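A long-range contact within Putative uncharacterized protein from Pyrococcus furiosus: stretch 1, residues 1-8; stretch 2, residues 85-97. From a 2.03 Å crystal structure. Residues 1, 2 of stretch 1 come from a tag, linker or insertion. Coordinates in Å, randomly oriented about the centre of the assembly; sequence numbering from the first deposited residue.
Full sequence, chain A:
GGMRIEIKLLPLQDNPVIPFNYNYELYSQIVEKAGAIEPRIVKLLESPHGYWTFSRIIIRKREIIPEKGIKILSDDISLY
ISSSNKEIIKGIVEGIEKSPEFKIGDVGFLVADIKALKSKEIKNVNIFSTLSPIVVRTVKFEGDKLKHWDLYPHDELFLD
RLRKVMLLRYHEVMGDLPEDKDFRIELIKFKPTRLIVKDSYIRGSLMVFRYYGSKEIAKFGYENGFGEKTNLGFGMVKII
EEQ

Stretch 1, residues 1-8: GGMRIEIK
Stretch 2 (85-97) NKEIIKGIVEGIE

This is a strand-on-helix packing contact, largely apolar, in which every second residue of a strand meets one side of a helix, with a single weak polar tie near the chain start. Strand 3-8 and helix 86-97 run in nearly the same direction, their axes 24° apart and 8.7 Å at closest approach, and together the stretches bury 443 Å². The register is set at the beginning, where Gly2 CA lies 4.7 Å from Lys86 CA.

The strand is extended, with phi between -144° and -89° and psi between 120° and 161°. Its alternation sends Met3, Ile5 and Ile7 toward the helix, whereas Arg4 points away and Glu6 and Lys8 stay out of reach. The charged residues thus leave the apolar face uninterrupted.

The helix has regular phi/psi near -65°/-40° and i to i+4 backbone hydrogen bonds, such as Val93 N to Ile89 O at 2.8 Å. Asn85 caps its start: with chi1 t, Asn85 OD1 accepts weak bonds from Glu87 N (2.8 Å) and Ile88 N (3.3 Å). Ile89, Ile92 and Ile96 point toward the strand and Val93 sideways, a spacing of three and four that keeps them on one side.

Ile89, with both chi angles m, is the most covered residue, giving up 74 Å². Ile89 CD1 reaches Met3 O at 3.5 Å, and Ile89 CG2 touches Met3 SD at 3.9 Å and Ile5 CG2 at 4.1 Å. Met3, t, t, m, is partly exposed, and its long unbranched chain brings the sulfur against Ile89. Ile5, p then t, extends CD1 to within 3.7 Å of Val93 CG2; Val93 is t and partly exposed, and its short branched side chain suffices from a sideways position. Farther along, Ile7 and Ile96, both m, t, meet tip to tip, Ile7 CD1 to Ile96 CD1 at 3.5 Å. Branched aliphatic side chains suit the buried places of Ile5, Ile7, Ile89 and Ile96, filling space without leaving polar groups unpaired.

At the other end, Lys86 leaves the helix sideways, and its m, t, t, m chain brings Lys86 NZ to Gly2 O, a weak hydrogen bond of 3.3 Å. An exposed lysine can cover the chain start with its methylenes; Lys86 NZ also lies 4.3 Å from the like-charged Gly1 N, so the weak bond is not a strong anchor. Gly1 and Gly2 come from an expression tag; Gly2 has phi 61° and psi -176°, a conformation that favours glycine, and Gly2 CA lies 4.2 Å from Asn85 N.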

# COMPACT_ATOMS: atom_id res chain seq x y z
N GLY A 1 14.32 -9.64 5.97
CA GLY A 1 13.71 -9.97 4.64
C GLY A 1 12.22 -9.67 4.59
O GLY A 1 11.65 -9.48 3.52
N GLY A 2 11.59 -9.65 5.76
CA GLY A 2 10.16 -9.38 5.80
C GLY A 2 9.36 -10.41 5.04
O GLY A 2 9.93 -11.39 4.53
N MET A 3 8.05 -10.20 4.94
CA MET A 3 7.19 -11.14 4.23
C MET A 3 6.06 -10.44 3.48
O MET A 3 5.61 -9.35 3.85
CB MET A 3 6.60 -12.16 5.21
CG MET A 3 5.83 -13.30 4.55
SD MET A 3 5.20 -14.54 5.73
CE MET A 3 6.72 -15.36 6.21
N ARG A 4 5.59 -11.09 2.43
CA ARG A 4 4.52 -10.61 1.58
C ARG A 4 3.45 -11.71 1.57
O ARG A 4 3.77 -12.88 1.34
CB ARG A 4 5.08 -10.38 0.18
CG ARG A 4 4.08 -10.10 -0.89
CD ARG A 4 4.80 -9.68 -2.17
NE ARG A 4 5.44 -8.38 -1.99
CZ ARG A 4 5.29 -7.36 -2.81
NH1 ARG A 4 4.52 -7.48 -3.89
NH2 ARG A 4 5.88 -6.20 -2.55
N ILE A 5 2.20 -11.34 1.85
CA ILE A 5 1.12 -12.33 1.85
C ILE A 5 -0.08 -11.94 1.00
O ILE A 5 -0.27 -10.77 0.66
CB ILE A 5 0.60 -12.61 3.29
CG1 ILE A 5 -0.02 -11.34 3.87
CG2 ILE A 5 1.73 -13.12 4.17
CD1 ILE A 5 -0.67 -11.55 5.23
N GLU A 6 -0.88 -12.94 0.66
CA GLU A 6 -2.08 -12.74 -0.13
C GLU A 6 -3.25 -13.27 0.70
O GLU A 6 -3.21 -14.41 1.18
CB GLU A 6 -2.03 -13.49 -1.46
CG GLU A 6 -3.32 -13.37 -2.26
CD GLU A 6 -3.32 -14.20 -3.53
OE1 GLU A 6 -4.32 -14.16 -4.27
OE2 GLU A 6 -2.32 -14.90 -3.80
N ILE A 7 -4.26 -12.44 0.87
CA ILE A 7 -5.44 -12.81 1.62
C ILE A 7 -6.60 -12.90 0.64
O ILE A 7 -6.91 -11.93 -0.05
CB ILE A 7 -5.74 -11.74 2.69
CG1 ILE A 7 -4.56 -11.65 3.66
CG2 ILE A 7 -7.03 -12.09 3.44
CD1 ILE A 7 -4.68 -10.56 4.68
N LYS A 8 -7.20 -14.08 0.56
CA LYS A 8 -8.34 -14.27 -0.34
C LYS A 8 -9.58 -13.90 0.45
O LYS A 8 -9.72 -14.29 1.61
CB LYS A 8 -8.43 -15.73 -0.80
CG LYS A 8 -7.23 -16.21 -1.60
CD LYS A 8 -7.05 -15.41 -2.89
CE LYS A 8 -8.24 -15.56 -3.82
NZ LYS A 8 -8.08 -14.78 -5.07
N ASN A 85 9.24 -6.20 8.31
CA ASN A 85 9.23 -6.75 9.66
C ASN A 85 8.34 -8.00 9.76
O ASN A 85 7.11 -7.91 9.73
CB ASN A 85 8.73 -5.68 10.64
CG ASN A 85 9.00 -6.05 12.09
OD1 ASN A 85 8.80 -7.20 12.50
ND2 ASN A 85 9.44 -5.08 12.89
N LYS A 86 8.98 -9.16 9.89
CA LYS A 86 8.26 -10.42 10.00
C LYS A 86 7.32 -10.44 11.21
O LYS A 86 6.26 -11.07 11.18
CB LYS A 86 9.25 -11.59 10.11
CG LYS A 86 10.22 -11.68 8.93
CD LYS A 86 11.29 -12.73 9.19
CE LYS A 86 12.36 -12.71 8.10
NZ LYS A 86 11.78 -12.99 6.75
N GLU A 87 7.70 -9.75 12.28
CA GLU A 87 6.88 -9.69 13.48
C GLU A 87 5.55 -8.99 13.19
O GLU A 87 4.51 -9.33 13.77
CB GLU A 87 7.63 -8.95 14.59
CG GLU A 87 6.98 -9.04 15.95
CD GLU A 87 7.11 -10.42 16.58
OE1 GLU A 87 6.53 -10.64 17.67
OE2 GLU A 87 7.78 -11.29 15.98
N ILE A 88 5.58 -8.01 12.28
CA ILE A 88 4.36 -7.30 11.93
C ILE A 88 3.45 -8.24 11.15
O ILE A 88 2.25 -8.32 11.42
CB ILE A 88 4.65 -6.04 11.05
CG1 ILE A 88 5.22 -4.92 11.92
CG2 ILE A 88 3.38 -5.59 10.34
CD1 ILE A 88 5.52 -3.64 11.16
N ILE A 89 4.03 -8.94 10.19
CA ILE A 89 3.27 -9.88 9.39
C ILE A 89 2.64 -10.99 10.24
O ILE A 89 1.48 -11.34 10.04
CB ILE A 89 4.15 -10.52 8.29
CG1 ILE A 89 4.61 -9.44 7.31
CG2 ILE A 89 3.37 -11.61 7.56
CD1 ILE A 89 3.48 -8.72 6.59
N LYS A 90 3.40 -11.55 11.18
CA LYS A 90 2.86 -12.62 12.01
C LYS A 90 1.74 -12.09 12.90
O LYS A 90 0.77 -12.80 13.18
CB LYS A 90 3.97 -13.26 12.86
CG LYS A 90 4.53 -12.39 13.96
CD LYS A 90 5.59 -13.16 14.76
CE LYS A 90 6.75 -13.62 13.88
NZ LYS A 90 7.81 -14.33 14.64
N GLY A 91 1.86 -10.85 13.34
CA GLY A 91 0.82 -10.25 14.17
C GLY A 91 -0.45 -10.11 13.35
O GLY A 91 -1.55 -10.40 13.83
N ILE A 92 -0.30 -9.67 12.10
CA ILE A 92 -1.44 -9.49 11.20
C ILE A 92 -2.08 -10.82 10.82
O ILE A 92 -3.30 -10.97 10.85
CB ILE A 92 -1.03 -8.73 9.91
CG1 ILE A 92 -0.73 -7.26 10.24
CG2 ILE A 92 -2.13 -8.82 8.86
CD1 ILE A 92 -0.17 -6.46 9.08
N VAL A 93 -1.25 -11.79 10.44
CA VAL A 93 -1.75 -13.11 10.06
C VAL A 93 -2.52 -13.77 11.20
O VAL A 93 -3.64 -14.25 11.01
CB VAL A 93 -0.60 -14.05 9.62
CG1 VAL A 93 -1.09 -15.50 9.59
CG2 VAL A 93 -0.11 -13.64 8.24
N GLU A 94 -1.92 -13.78 12.39
CA GLU A 94 -2.56 -14.38 13.56
C GLU A 94 -3.84 -13.61 13.90
O GLU A 94 -4.87 -14.22 14.21
CB GLU A 94 -1.61 -14.36 14.75
CG GLU A 94 -0.47 -15.36 14.65
CD GLU A 94 0.52 -15.24 15.79
OE1 GLU A 94 0.08 -15.11 16.96
OE2 GLU A 94 1.75 -15.28 15.53
N GLY A 95 -3.75 -12.29 13.87
CA GLY A 95 -4.90 -11.47 14.18
C GLY A 95 -6.08 -11.74 13.26
O GLY A 95 -7.23 -11.75 13.69
N ILE A 96 -5.79 -11.98 11.98
CA ILE A 96 -6.83 -12.26 11.00
C ILE A 96 -7.35 -13.69 11.11
O ILE A 96 -8.52 -13.96 10.87
CB ILE A 96 -6.31 -12.00 9.56
CG1 ILE A 96 -6.08 -10.49 9.37
CG2 ILE A 96 -7.29 -12.54 8.54
CD1 ILE A 96 -5.52 -10.12 8.01
N GLU A 97 -6.47 -14.62 11.48
CA GLU A 97 -6.87 -16.01 11.63
C GLU A 97 -7.87 -16.12 12.79
O GLU A 97 -8.79 -16.93 12.74
CB GLU A 97 -5.66 -16.90 11.90
CG GLU A 97 -4.87 -17.25 10.65
CD GLU A 97 -5.62 -18.22 9.75
OE1 GLU A 97 -5.80 -19.39 10.16
OE2 GLU A 97 -6.03 -17.82 8.64